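Local coordinates for protein KLLA0F20702p (Kluyveromyces lactis, PDB 5Y5A) that is the Est1 subunit of yeast telomerase, here its helical N-terminal part, and probably recruits the enzyme to telomeres by binding Cdc13, at residues H373-I378 with I388-K393; F397-F402 with K441-S446; A424-M429 with Q535-S540; C431-K434 with V439-F442; T447-S452 with K542-K547. One frame throughout, in Å; residues are numbered along the deposited sequence.

Contact 1: residues H373-I378 with I388-K393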
# COMPACT_ATOMS: atom_id res chain seq x y z
N HIS A 373 -11.73 -4.77 -6.06
CA HIS A 373 -11.73 -3.68 -7.02
C HIS A 373 -10.71 -3.94 -8.13
O HIS A 373 -10.87 -3.47 -9.24
CB HIS A 373 -11.44 -2.35 -6.33
CG HIS A 373 -12.42 -2.03 -5.24
ND1 HIS A 373 -13.59 -1.33 -5.46
CD2 HIS A 373 -12.41 -2.34 -3.92
CE1 HIS A 373 -14.25 -1.22 -4.33
NE2 HIS A 373 -13.57 -1.81 -3.38
N MET A 374 -9.66 -4.71 -7.83
CA MET A 374 -8.78 -5.21 -8.89
C MET A 374 -9.64 -6.03 -9.87
O MET A 374 -9.56 -5.85 -11.08
CB MET A 374 -7.64 -6.06 -8.33
CG MET A 374 -6.70 -5.32 -7.39
SD MET A 374 -5.89 -3.89 -8.16
CE MET A 374 -4.67 -4.71 -9.19
N TYR A 375 -10.45 -6.93 -9.31
CA TYR A 375 -11.37 -7.75 -10.09
C TYR A 375 -12.23 -6.90 -11.04
O TYR A 375 -12.39 -7.25 -12.21
CB TYR A 375 -12.29 -8.56 -9.15
CG TYR A 375 -13.26 -9.51 -9.86
CD1 TYR A 375 -14.37 -9.02 -10.53
CD2 TYR A 375 -13.06 -10.88 -9.85
CE1 TYR A 375 -15.25 -9.86 -11.18
CE2 TYR A 375 -13.94 -11.74 -10.50
CZ TYR A 375 -15.03 -11.21 -11.16
OH TYR A 375 -15.92 -12.03 -11.81
N GLN A 376 -12.78 -5.80 -10.55
CA GLN A 376 -13.69 -5.00 -11.37
C GLN A 376 -12.94 -4.25 -12.45
O GLN A 376 -13.46 -4.09 -13.55
CB GLN A 376 -14.49 -4.02 -10.50
CG GLN A 376 -15.38 -4.70 -9.46
CD GLN A 376 -16.32 -3.74 -8.79
OE1 GLN A 376 -17.53 -3.97 -8.73
NE2 GLN A 376 -15.77 -2.63 -8.28
N MET A 377 -11.73 -3.80 -12.16
CA MET A 377 -10.95 -3.12 -13.18
C MET A 377 -10.45 -4.10 -14.23
O MET A 377 -10.39 -3.77 -15.40
CB MET A 377 -9.77 -2.37 -12.57
CG MET A 377 -10.16 -1.18 -11.73
SD MET A 377 -8.69 -0.45 -10.98
CE MET A 377 -8.02 0.44 -12.37
N ILE A 378 -10.11 -5.31 -13.80
CA ILE A 378 -9.50 -6.28 -14.71
C ILE A 378 -10.56 -6.98 -15.57
O ILE A 378 -10.36 -7.17 -16.77
CB ILE A 378 -8.67 -7.33 -13.92
CG1 ILE A 378 -7.37 -6.67 -13.42
CG2 ILE A 378 -8.36 -8.54 -14.78
CD1 ILE A 378 -6.61 -7.49 -12.38
N ILE A 388 -22.16 -11.57 -13.46
CA ILE A 388 -22.74 -11.18 -12.18
C ILE A 388 -22.49 -12.27 -11.12
O ILE A 388 -22.12 -11.97 -9.98
CB ILE A 388 -24.26 -10.91 -12.30
CG1 ILE A 388 -24.51 -9.69 -13.19
CG2 ILE A 388 -24.88 -10.70 -10.93
CD1 ILE A 388 -25.98 -9.50 -13.58
N GLN A 389 -22.68 -13.53 -11.50
CA GLN A 389 -22.52 -14.63 -10.56
C GLN A 389 -21.05 -14.84 -10.16
O GLN A 389 -20.77 -15.14 -9.00
CB GLN A 389 -23.11 -15.91 -11.15
CG GLN A 389 -24.62 -15.84 -11.33
CD GLN A 389 -25.19 -16.98 -12.15
OE1 GLN A 389 -24.47 -17.68 -12.86
NE2 GLN A 389 -26.50 -17.18 -12.05
N SER A 390 -20.14 -14.66 -11.11
CA SER A 390 -18.70 -14.74 -10.84
C SER A 390 -18.28 -13.66 -9.85
O SER A 390 -17.54 -13.93 -8.91
CB SER A 390 -17.88 -14.61 -12.13
OG SER A 390 -18.07 -15.73 -12.96
N GLU A 391 -18.74 -12.44 -10.09
CA GLU A 391 -18.46 -11.32 -9.20
C GLU A 391 -19.08 -11.57 -7.82
O GLU A 391 -18.47 -11.29 -6.79
CB GLU A 391 -18.97 -10.01 -9.82
CG GLU A 391 -18.72 -8.76 -8.98
CD GLU A 391 -18.90 -7.47 -9.78
OE1 GLU A 391 -19.26 -6.44 -9.19
OE2 GLU A 391 -18.66 -7.49 -11.01
N THR A 392 -20.29 -12.11 -7.80
CA THR A 392 -20.98 -12.43 -6.55
C THR A 392 -20.24 -13.52 -5.76
O THR A 392 -20.13 -13.45 -4.52
CB THR A 392 -22.43 -12.87 -6.83
OG1 THR A 392 -23.13 -11.81 -7.48
CG2 THR A 392 -23.17 -13.24 -5.54
N LYS A 393 -19.72 -14.51 -6.48
CA LYS A 393 -18.95 -15.59 -5.85
C LYS A 393 -17.71 -15.06 -5.13
O LYS A 393 -17.34 -15.56 -4.07
CB LYS A 393 -18.54 -16.64 -6.89
CG LYS A 393 -19.66 -17.52 -7.40
CD LYS A 393 -20.19 -18.42 -6.30
CE LYS A 393 -21.26 -19.36 -6.82
NZ LYS A 393 -21.75 -20.25 -5.73
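Y375 and E391 mark the nearest approach of two antiparallel helical segments, 373-378 and 388-393, their CA atoms 8.0 Å apart. The short axes run 160° from parallel and come no closer than 11.3 Å, so the space between them is bridged by long side chains. Y375 does most of the bridging. With its CG anti to the backbone N (chi1 -177°), the ring reaches over to the other helix and lays CE1 4.0 Å from E391 CB. Its hydroxyl goes farther, ending against S390, where OH lies 3.3 Å from S390 CB. The same OH is as close to the E391 amide, but the angle is too poor for a hydrogen bond, and S390 OG is bonded instead to R386 O in its own helix. E391 answers with an extended side chain that crosses the tyrosine obliquely, ring and carboxylate planes 67° apart. Around the segment 373-378, M374 packs on helices 251-263 and 271-279, and Y375 touches I325. A short connection joins helices 339-379 and 385-410, which makes this an antiparallel helical hairpin, in keeping with the TPR-like, all-helical character of the Est1 DNA/RNA-binding domain.

Contact 2: residues F397-F402 with K441-S446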
# COMPACT_ATOMS: atom_id res chain seq x y z
N PHE A 397 -16.89 -15.08 -1.02
CA PHE A 397 -15.64 -15.55 -0.43
C PHE A 397 -15.06 -14.48 0.49
O PHE A 397 -14.56 -14.78 1.56
CB PHE A 397 -14.61 -15.91 -1.51
CG PHE A 397 -13.23 -16.13 -0.95
CD1 PHE A 397 -12.94 -17.24 -0.17
CD2 PHE A 397 -12.22 -15.19 -1.17
CE1 PHE A 397 -11.67 -17.44 0.38
CE2 PHE A 397 -10.95 -15.37 -0.64
CZ PHE A 397 -10.67 -16.50 0.14
N ILE A 398 -15.13 -13.23 0.04
CA ILE A 398 -14.59 -12.14 0.84
C ILE A 398 -15.32 -12.06 2.18
O ILE A 398 -14.69 -11.93 3.23
CB ILE A 398 -14.68 -10.80 0.07
CG1 ILE A 398 -13.73 -10.86 -1.13
CG2 ILE A 398 -14.32 -9.63 0.97
CD1 ILE A 398 -13.68 -9.61 -1.94
N PHE A 399 -16.64 -12.16 2.16
CA PHE A 399 -17.39 -12.06 3.41
C PHE A 399 -17.25 -13.32 4.25
O PHE A 399 -17.36 -13.27 5.47
CB PHE A 399 -18.85 -11.71 3.13
CG PHE A 399 -19.07 -10.24 2.98
CD1 PHE A 399 -18.81 -9.60 1.78
CD2 PHE A 399 -19.46 -9.47 4.06
CE1 PHE A 399 -18.98 -8.23 1.64
CE2 PHE A 399 -19.63 -8.09 3.93
CZ PHE A 399 -19.40 -7.48 2.72
N LYS A 400 -16.95 -14.44 3.61
CA LYS A 400 -16.59 -15.65 4.33
C LYS A 400 -15.32 -15.38 5.16
O LYS A 400 -15.24 -15.76 6.32
CB LYS A 400 -16.37 -16.80 3.35
CG LYS A 400 -16.05 -18.12 4.04
CD LYS A 400 -15.91 -19.25 3.04
CE LYS A 400 -15.63 -20.56 3.76
NZ LYS A 400 -15.59 -21.72 2.84
N PHE A 401 -14.35 -14.71 4.54
CA PHE A 401 -13.10 -14.33 5.20
C PHE A 401 -13.36 -13.38 6.37
O PHE A 401 -12.78 -13.55 7.45
CB PHE A 401 -12.16 -13.67 4.19
CG PHE A 401 -10.77 -13.45 4.71
CD1 PHE A 401 -9.81 -14.45 4.61
CD2 PHE A 401 -10.41 -12.24 5.29
CE1 PHE A 401 -8.52 -14.25 5.07
CE2 PHE A 401 -9.12 -12.04 5.76
CZ PHE A 401 -8.18 -13.04 5.66
N PHE A 402 -14.22 -12.39 6.14
CA PHE A 402 -14.68 -11.47 7.18
C PHE A 402 -15.24 -12.20 8.40
O PHE A 402 -14.78 -12.01 9.52
CB PHE A 402 -15.76 -10.52 6.65
CG PHE A 402 -15.26 -9.44 5.74
CD1 PHE A 402 -13.95 -9.42 5.29
CD2 PHE A 402 -16.12 -8.42 5.33
CE1 PHE A 402 -13.51 -8.42 4.46
CE2 PHE A 402 -15.68 -7.42 4.49
CZ PHE A 402 -14.36 -7.42 4.05
N LYS A 441 -25.20 -3.50 0.08
CA LYS A 441 -26.39 -4.32 -0.13
C LYS A 441 -26.10 -5.80 0.13
O LYS A 441 -26.91 -6.48 0.75
CB LYS A 441 -26.94 -4.12 -1.54
CG LYS A 441 -27.55 -2.74 -1.73
CD LYS A 441 -27.83 -2.43 -3.19
CE LYS A 441 -28.45 -1.03 -3.35
NZ LYS A 441 -28.62 -0.64 -4.78
N PHE A 442 -24.96 -6.29 -0.35
CA PHE A 442 -24.56 -7.67 -0.10
C PHE A 442 -24.41 -7.94 1.40
O PHE A 442 -24.88 -8.96 1.91
CB PHE A 442 -23.24 -7.99 -0.83
CG PHE A 442 -22.83 -9.44 -0.74
CD1 PHE A 442 -22.14 -9.93 0.36
CD2 PHE A 442 -23.15 -10.33 -1.77
CE1 PHE A 442 -21.77 -11.26 0.44
CE2 PHE A 442 -22.78 -11.66 -1.69
CZ PHE A 442 -22.08 -12.13 -0.58
N ALA A 443 -23.75 -7.01 2.09
CA ALA A 443 -23.49 -7.12 3.52
C ALA A 443 -24.78 -7.13 4.34
O ALA A 443 -24.93 -7.93 5.26
CB ALA A 443 -22.58 -5.99 3.97
N HIS A 444 -25.70 -6.25 3.98
CA HIS A 444 -27.03 -6.15 4.60
C HIS A 444 -27.85 -7.42 4.45
O HIS A 444 -28.74 -7.70 5.26
CB HIS A 444 -27.79 -4.98 3.99
CG HIS A 444 -27.66 -3.70 4.75
ND1 HIS A 444 -28.02 -2.48 4.22
CD2 HIS A 444 -27.23 -3.44 6.01
CE1 HIS A 444 -27.82 -1.53 5.11
NE2 HIS A 444 -27.33 -2.09 6.21
N ARG A 445 -27.57 -8.17 3.40
CA ARG A 445 -28.31 -9.39 3.11
C ARG A 445 -27.53 -10.67 3.45
O ARG A 445 -28.02 -11.77 3.24
CB ARG A 445 -28.74 -9.39 1.65
CG ARG A 445 -29.89 -8.42 1.38
CD ARG A 445 -29.96 -7.94 -0.06
NE ARG A 445 -30.97 -6.90 -0.20
CZ ARG A 445 -30.79 -5.63 0.16
NH1 ARG A 445 -29.62 -5.24 0.67
NH2 ARG A 445 -31.77 -4.74 0.02
N SER A 446 -26.32 -10.51 4.00
CA SER A 446 -25.49 -11.64 4.41
C SER A 446 -25.80 -12.07 5.84
O SER A 446 -25.50 -11.35 6.79
CB SER A 446 -24.01 -11.28 4.28
OG SER A 446 -23.18 -12.36 4.67
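F399 meets F442 and A443 in a buried, wholly apolar contact that joins the long helix 385-410 to the short helix 437-444 within the Est1 DNA/RNA-binding domain. The backbones stay 7.9 Å apart at the nearest CA pair, F399 and A443, a separation filled by the phenylalanine rings. A chi1 of -174° swings the F442 ring to the side of its own carbonyl carbon, which brings its CD1 over one face of the F399 ring, off-centre, 3.6 Å from F399 CD1. The two rings are neither stacked nor edge-to-face: their planes make 42° and their centroids are 5.2 Å apart, the side chains sliding past each other in opposite directions. Farther along the same side of the F399 ring, CE2 rests 3.6 Å from A443 CB, a methyl whose small size lets the ring come up close to the helix backbone. F402 CD2 takes the opposite face of F399, while F449 makes an edge-to-face pair with it and W432 and I433 add further packing. No hydrogen bond crosses between the segments. Cohesion here therefore rests on dispersion and on the exclusion of water, with F399 held between F442 and A443 on one side and F402 on the other.

Contact 3: residues A424-M429 with Q535-S540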
# COMPACT_ATOMS: atom_id res chain seq x y z
N ALA A 424 -9.05 -2.55 14.62
CA ALA A 424 -8.77 -1.83 13.38
C ALA A 424 -9.32 -2.58 12.17
O ALA A 424 -9.82 -1.96 11.23
CB ALA A 424 -7.27 -1.62 13.21
N MET A 425 -9.25 -3.90 12.20
CA MET A 425 -9.79 -4.72 11.12
C MET A 425 -11.31 -4.56 11.03
O MET A 425 -11.86 -4.47 9.93
CB MET A 425 -9.42 -6.20 11.32
CG MET A 425 -7.97 -6.52 10.93
SD MET A 425 -7.55 -8.28 10.94
CE MET A 425 -7.88 -8.72 12.64
N ALA A 426 -11.98 -4.50 12.17
CA ALA A 426 -13.42 -4.25 12.16
C ALA A 426 -13.75 -2.87 11.59
O ALA A 426 -14.73 -2.73 10.85
CB ALA A 426 -14.00 -4.40 13.57
N ARG A 427 -12.94 -1.85 11.91
CA ARG A 427 -13.17 -0.50 11.39
C ARG A 427 -13.08 -0.49 9.87
O ARG A 427 -13.88 0.14 9.18
CB ARG A 427 -12.16 0.50 11.94
CG ARG A 427 -12.38 0.95 13.37
CD ARG A 427 -11.40 2.06 13.71
NE ARG A 427 -11.62 3.25 12.88
CZ ARG A 427 -10.65 4.10 12.54
NH1 ARG A 427 -10.93 5.16 11.79
NH2 ARG A 427 -9.41 3.89 12.95
N ILE A 428 -12.08 -1.20 9.37
CA ILE A 428 -11.78 -1.22 7.96
C ILE A 428 -12.89 -1.91 7.15
O ILE A 428 -13.29 -1.41 6.09
CB ILE A 428 -10.42 -1.90 7.75
CG1 ILE A 428 -9.33 -0.93 8.20
CG2 ILE A 428 -10.22 -2.34 6.32
CD1 ILE A 428 -8.01 -1.57 8.35
N MET A 429 -13.42 -3.01 7.68
CA MET A 429 -14.56 -3.67 7.07
C MET A 429 -15.75 -2.71 6.93
O MET A 429 -16.32 -2.56 5.86
CB MET A 429 -14.98 -4.90 7.89
CG MET A 429 -13.92 -6.02 7.95
SD MET A 429 -14.51 -7.46 8.88
CE MET A 429 -12.97 -8.30 9.26
N GLN A 535 -15.89 2.74 20.76
CA GLN A 535 -16.97 3.70 20.53
C GLN A 535 -17.31 3.83 19.05
O GLN A 535 -18.47 3.75 18.66
CB GLN A 535 -16.59 5.06 21.11
CG GLN A 535 -16.21 4.99 22.57
CD GLN A 535 -15.99 6.35 23.18
OE1 GLN A 535 -14.86 6.82 23.30
NE2 GLN A 535 -17.08 7.00 23.57
N VAL A 536 -16.30 4.02 18.21
CA VAL A 536 -16.55 4.23 16.79
C VAL A 536 -17.12 2.96 16.16
O VAL A 536 -17.88 3.03 15.19
CB VAL A 536 -15.27 4.69 16.04
CG1 VAL A 536 -14.17 3.61 16.08
CG2 VAL A 536 -15.60 5.07 14.60
N LEU A 537 -16.77 1.80 16.71
CA LEU A 537 -17.27 0.55 16.15
C LEU A 537 -18.72 0.34 16.53
O LEU A 537 -19.52 -0.11 15.71
CB LEU A 537 -16.42 -0.63 16.61
CG LEU A 537 -15.18 -0.87 15.76
CD1 LEU A 537 -14.32 -1.98 16.36
CD2 LEU A 537 -15.58 -1.21 14.33
N VAL A 538 -19.07 0.66 17.78
CA VAL A 538 -20.45 0.56 18.23
C VAL A 538 -21.32 1.49 17.38
O VAL A 538 -22.41 1.13 16.96
CB VAL A 538 -20.59 0.89 19.74
CG1 VAL A 538 -22.05 1.08 20.12
CG2 VAL A 538 -19.98 -0.22 20.59
N TYR A 539 -20.81 2.69 17.11
CA TYR A 539 -21.54 3.67 16.31
C TYR A 539 -21.73 3.21 14.86
O TYR A 539 -22.83 3.30 14.30
CB TYR A 539 -20.81 5.01 16.33
CG TYR A 539 -21.45 6.06 15.44
CD1 TYR A 539 -22.58 6.74 15.86
CD2 TYR A 539 -20.91 6.36 14.20
CE1 TYR A 539 -23.17 7.70 15.05
CE2 TYR A 539 -21.50 7.31 13.39
CZ TYR A 539 -22.62 7.98 13.82
OH TYR A 539 -23.21 8.94 13.02
N SER A 540 -20.67 2.74 14.23
CA SER A 540 -20.76 2.30 12.85
C SER A 540 -21.62 1.05 12.75
O SER A 540 -22.45 0.94 11.85
CB SER A 540 -19.36 2.04 12.27
OG SER A 540 -18.64 3.26 12.18
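Apolar packing between A426 and L537 forms the centre of this buried contact, where helical segments 424-429 and 535-540 run roughly parallel, 32° between their directions and 10.0 Å between their axes. The end of the L537 side chain comes close to the other helix, and both methyls reach A426: CD2 lies 3.6 Å from A426 CB and CD1 3.7 Å from it. CD2 also sits 3.6 Å from the backbone N of R427; the leucine is lodged against the main chain, at the point where the CA atoms of R427 and L537 are 6.4 Å apart. A second kind of contact uses the aliphatic part of R427, which crosses L537 and V536 at about right angles. Its CG touches L537 CD2, and its CD lies 4.0 Å from V536 CG1, the methyl that a chi1 of 63° turns to the arginine. The charge is handled elsewhere: salt bridges tie NE to D500, NH2 to E484 and NH1 to D485, so the buried guanidinium has three carboxylate partners, which would be expected to stabilise its positive charge. Behind segment 424-429, M425 and I428 face F362 of helix 339-379 and M429 packs on helix 385-410, while L456 and L460 of helix 447-462 border A426 and L537.

Contact 4: residues C431-K434 with V439-F442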
# COMPACT_ATOMS: atom_id res chain seq x y z
N CYS A 431 -15.83 0.59 7.16
CA CYS A 431 -15.53 1.75 6.33
C CYS A 431 -15.59 1.38 4.86
O CYS A 431 -16.04 2.17 4.02
CB CYS A 431 -14.17 2.33 6.68
SG CYS A 431 -14.20 3.28 8.20
N TRP A 432 -15.14 0.17 4.53
CA TRP A 432 -15.23 -0.31 3.16
C TRP A 432 -16.69 -0.47 2.77
O TRP A 432 -17.13 0.02 1.72
CB TRP A 432 -14.51 -1.65 3.00
CG TRP A 432 -14.60 -2.20 1.61
CD1 TRP A 432 -14.27 -1.56 0.44
CD2 TRP A 432 -15.03 -3.52 1.23
NE1 TRP A 432 -14.47 -2.39 -0.64
CE2 TRP A 432 -14.93 -3.60 -0.18
CE3 TRP A 432 -15.49 -4.63 1.94
CZ2 TRP A 432 -15.28 -4.76 -0.88
CZ3 TRP A 432 -15.82 -5.78 1.24
CH2 TRP A 432 -15.72 -5.83 -0.16
N ILE A 433 -17.44 -1.17 3.62
CA ILE A 433 -18.83 -1.49 3.34
C ILE A 433 -19.67 -0.23 3.12
O ILE A 433 -20.47 -0.19 2.19
CB ILE A 433 -19.41 -2.36 4.47
CG1 ILE A 433 -18.78 -3.76 4.42
CG2 ILE A 433 -20.92 -2.47 4.37
CD1 ILE A 433 -19.16 -4.66 5.56
N LYS A 434 -19.47 0.80 3.94
CA LYS A 434 -20.24 2.04 3.80
C LYS A 434 -19.87 2.84 2.54
O LYS A 434 -20.55 3.81 2.20
CB LYS A 434 -20.05 2.94 5.02
CG LYS A 434 -18.99 4.00 4.84
CD LYS A 434 -18.76 4.79 6.12
CE LYS A 434 -19.39 6.16 6.04
NZ LYS A 434 -19.17 6.94 7.29
N VAL A 439 -21.69 -3.23 -2.21
CA VAL A 439 -21.10 -4.00 -1.12
C VAL A 439 -21.98 -3.90 0.12
O VAL A 439 -22.21 -4.89 0.81
CB VAL A 439 -19.67 -3.51 -0.81
CG1 VAL A 439 -19.09 -4.27 0.38
CG2 VAL A 439 -18.79 -3.69 -2.03
N LEU A 440 -22.50 -2.70 0.37
CA LEU A 440 -23.46 -2.47 1.44
C LEU A 440 -24.68 -3.37 1.30
O LEU A 440 -25.15 -3.94 2.28
CB LEU A 440 -23.89 -1.00 1.47
CG LEU A 440 -25.02 -0.66 2.44
CD1 LEU A 440 -24.61 -0.97 3.88
CD2 LEU A 440 -25.44 0.79 2.30
N LYS A 441 -25.20 -3.50 0.08
CA LYS A 441 -26.39 -4.32 -0.13
C LYS A 441 -26.10 -5.80 0.13
O LYS A 441 -26.91 -6.48 0.75
CB LYS A 441 -26.94 -4.12 -1.54
CG LYS A 441 -27.55 -2.74 -1.73
CD LYS A 441 -27.83 -2.43 -3.19
CE LYS A 441 -28.45 -1.03 -3.35
NZ LYS A 441 -28.62 -0.64 -4.78
N PHE A 442 -24.96 -6.29 -0.35
CA PHE A 442 -24.56 -7.67 -0.10
C PHE A 442 -24.41 -7.94 1.40
O PHE A 442 -24.88 -8.96 1.91
CB PHE A 442 -23.24 -7.99 -0.83
CG PHE A 442 -22.83 -9.44 -0.74
CD1 PHE A 442 -22.14 -9.93 0.36
CD2 PHE A 442 -23.15 -10.33 -1.77
CE1 PHE A 442 -21.77 -11.26 0.44
CE2 PHE A 442 -22.78 -11.66 -1.69
CZ PHE A 442 -22.08 -12.13 -0.58
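V439 lays its CG1 methyl over the six-membered ring of W432, a CH-pi contact at the corner between two consecutive helices, where helix 421-433 gives way to helix 437-444. The methyl is 3.7 Å from the ring centroid and 13° off the normal, while CG2 meets the indole farther along, at CZ2. I433 completes this first shell: its CG1 branch touches V439, and its CG2 branch lies across L440. The turn brings the CA atoms of I433 and L440 to 5.1 Å. Farther out, a hydrogen bond from W432 NE1 to H373 NE2 fixes the rotation of the indole, and L395, I369 and F372 pack around it; F544 backs both I433 and L440. Replacing W432 by an alanine would probably strip V439 of its aromatic floor, open a gap between the two helices and leave H373 without its indole partner. On the backbone side, the carbonyl oxygen of I433 lies 3.6 Å from L440 CB.

Contact 5: residues T447-S452 with K542-K547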
# COMPACT_ATOMS: atom_id res chain seq x y z
N THR A 447 -26.42 -13.25 6.01
CA THR A 447 -26.83 -13.69 7.34
C THR A 447 -25.62 -13.98 8.22
O THR A 447 -25.61 -13.60 9.39
CB THR A 447 -27.74 -14.95 7.28
OG1 THR A 447 -27.10 -15.98 6.53
CG2 THR A 447 -29.09 -14.63 6.66
N SER A 448 -24.60 -14.63 7.66
CA SER A 448 -23.41 -14.94 8.43
C SER A 448 -22.71 -13.66 8.88
O SER A 448 -22.31 -13.55 10.03
CB SER A 448 -22.45 -15.80 7.62
OG SER A 448 -22.00 -15.11 6.47
N PHE A 449 -22.58 -12.69 7.99
CA PHE A 449 -21.89 -11.45 8.34
C PHE A 449 -22.69 -10.62 9.35
O PHE A 449 -22.13 -10.13 10.32
CB PHE A 449 -21.57 -10.60 7.09
CG PHE A 449 -20.86 -9.32 7.42
CD1 PHE A 449 -19.52 -9.33 7.78
CD2 PHE A 449 -21.54 -8.11 7.45
CE1 PHE A 449 -18.86 -8.15 8.13
CE2 PHE A 449 -20.90 -6.93 7.81
CZ PHE A 449 -19.56 -6.95 8.15
N CYS A 450 -23.99 -10.49 9.13
CA CYS A 450 -24.85 -9.79 10.08
C CYS A 450 -24.85 -10.46 11.44
O CYS A 450 -24.80 -9.78 12.47
CB CYS A 450 -26.28 -9.68 9.55
SG CYS A 450 -26.40 -8.50 8.20
N GLN A 451 -24.91 -11.78 11.46
CA GLN A 451 -24.81 -12.51 12.72
C GLN A 451 -23.48 -12.19 13.43
O GLN A 451 -23.45 -11.96 14.64
CB GLN A 451 -24.93 -14.02 12.50
CG GLN A 451 -24.86 -14.84 13.78
CD GLN A 451 -26.07 -14.61 14.67
OE1 GLN A 451 -27.19 -14.98 14.32
NE2 GLN A 451 -25.85 -13.98 15.82
N SER A 452 -22.38 -12.18 12.67
CA SER A 452 -21.06 -11.90 13.24
C SER A 452 -20.97 -10.50 13.84
O SER A 452 -20.42 -10.32 14.93
CB SER A 452 -19.97 -12.07 12.17
OG SER A 452 -19.67 -13.44 11.98
N LYS A 542 -24.04 0.06 14.74
CA LYS A 542 -25.45 0.39 14.90
C LYS A 542 -26.05 1.00 13.63
O LYS A 542 -27.19 0.70 13.27
CB LYS A 542 -25.65 1.33 16.09
CG LYS A 542 -25.42 0.67 17.44
CD LYS A 542 -26.13 1.42 18.56
CE LYS A 542 -25.83 0.80 19.91
NZ LYS A 542 -26.82 1.22 20.94
N LYS A 543 -25.28 1.85 12.94
CA LYS A 543 -25.80 2.46 11.71
C LYS A 543 -25.98 1.38 10.66
O LYS A 543 -26.96 1.38 9.92
CB LYS A 543 -24.86 3.56 11.18
CG LYS A 543 -24.69 4.76 12.10
CD LYS A 543 -25.98 5.53 12.29
CE LYS A 543 -26.35 6.35 11.08
NZ LYS A 543 -27.56 7.17 11.34
N PHE A 544 -25.02 0.46 10.59
CA PHE A 544 -25.09 -0.63 9.63
C PHE A 544 -26.29 -1.53 9.86
O PHE A 544 -26.98 -1.93 8.92
CB PHE A 544 -23.83 -1.48 9.67
CG PHE A 544 -23.94 -2.74 8.87
CD1 PHE A 544 -23.83 -2.71 7.49
CD2 PHE A 544 -24.16 -3.96 9.50
CE1 PHE A 544 -23.94 -3.87 6.75
CE2 PHE A 544 -24.27 -5.12 8.76
CZ PHE A 544 -24.16 -5.08 7.38
N LEU A 545 -26.52 -1.86 11.12
CA LEU A 545 -27.53 -2.83 11.49
C LEU A 545 -28.93 -2.25 11.33
O LEU A 545 -29.90 -3.00 11.21
CB LEU A 545 -27.31 -3.31 12.92
CG LEU A 545 -26.13 -4.28 13.06
CD1 LEU A 545 -25.83 -4.59 14.52
CD2 LEU A 545 -26.39 -5.57 12.28
N GLU A 546 -29.00 -0.93 11.33
CA GLU A 546 -30.28 -0.23 11.22
C GLU A 546 -31.13 -0.77 10.07
O GLU A 546 -32.32 -0.99 10.23
CB GLU A 546 -30.06 1.27 11.05
CG GLU A 546 -31.31 2.10 11.33
CD GLU A 546 -31.35 3.41 10.56
OE1 GLU A 546 -30.49 3.61 9.67
OE2 GLU A 546 -32.24 4.23 10.83
N LYS A 547 -30.51 -1.03 8.92
CA LYS A 547 -31.27 -1.48 7.76
C LYS A 547 -30.83 -2.85 7.24
O LYS A 547 -30.90 -3.10 6.03
CB LYS A 547 -31.17 -0.43 6.65
CG LYS A 547 -31.82 0.90 7.02
CD LYS A 547 -31.59 1.97 5.97
CE LYS A 547 -32.42 3.21 6.28
NZ LYS A 547 -32.26 4.28 5.25
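F544 carries the tight side of this contact, driving the end of its ring between F449 and C450 of helix 447-462. The F449 edge points at the F544 face in an offset edge-to-face pair, with planes at 81° and centroids 5.7 Å apart; F449 CE2 comes 3.8 Å from F544 CZ. Beside it, C450 SG lies 4.0 Å from F544 CE2, an oblique sulfur-aromatic contact. The F544 side chain leaves its helix with chi1 at 170°, which carries the ring across to its partners; the ring also stacks on H444. A serine in its place would probably leave the F449 edge and the C450 sulfur without their aromatic mate and open a gap beneath H444. The other side is looser: the L545 side chain comes no nearer than about 4.5 Å to segment 447-452, and E546 and K547 are exposed. There, beyond the two segments, K543 packs on an aromatic side chain of the bound peptide and K547 NZ pairs with an acidic one in a salt bridge. Chemistry thus divides by side, aromatic and sulfur contacts joining the helices while the charge of K547 serves the peptide.

Contacts 2, 3, 4 and 5 are buried, whereas contact 1 is only partly so, with a tyrosine hydroxyl and a carboxylate at the interface. Helix 385-410 serves contacts 1 and 2, helix 421-433 contacts 3 and 4, helix 437-444 contacts 2 and 4, and helix 526-546 contacts 3 and 5. Contacts 2, 4 and 5 merge into one apolar core: I433 CD1 lies 3.8 Å from F399 CE2 and 3.5 Å from F449 CZ. Contact 3 differs in burying a charge that is met by acids, and meets contact 2 where F402 packs on M429. Two polar links join contacts 1 and 4, through H373 and W432, and contacts 2 and 5, through H444 and the F544 carbonyl.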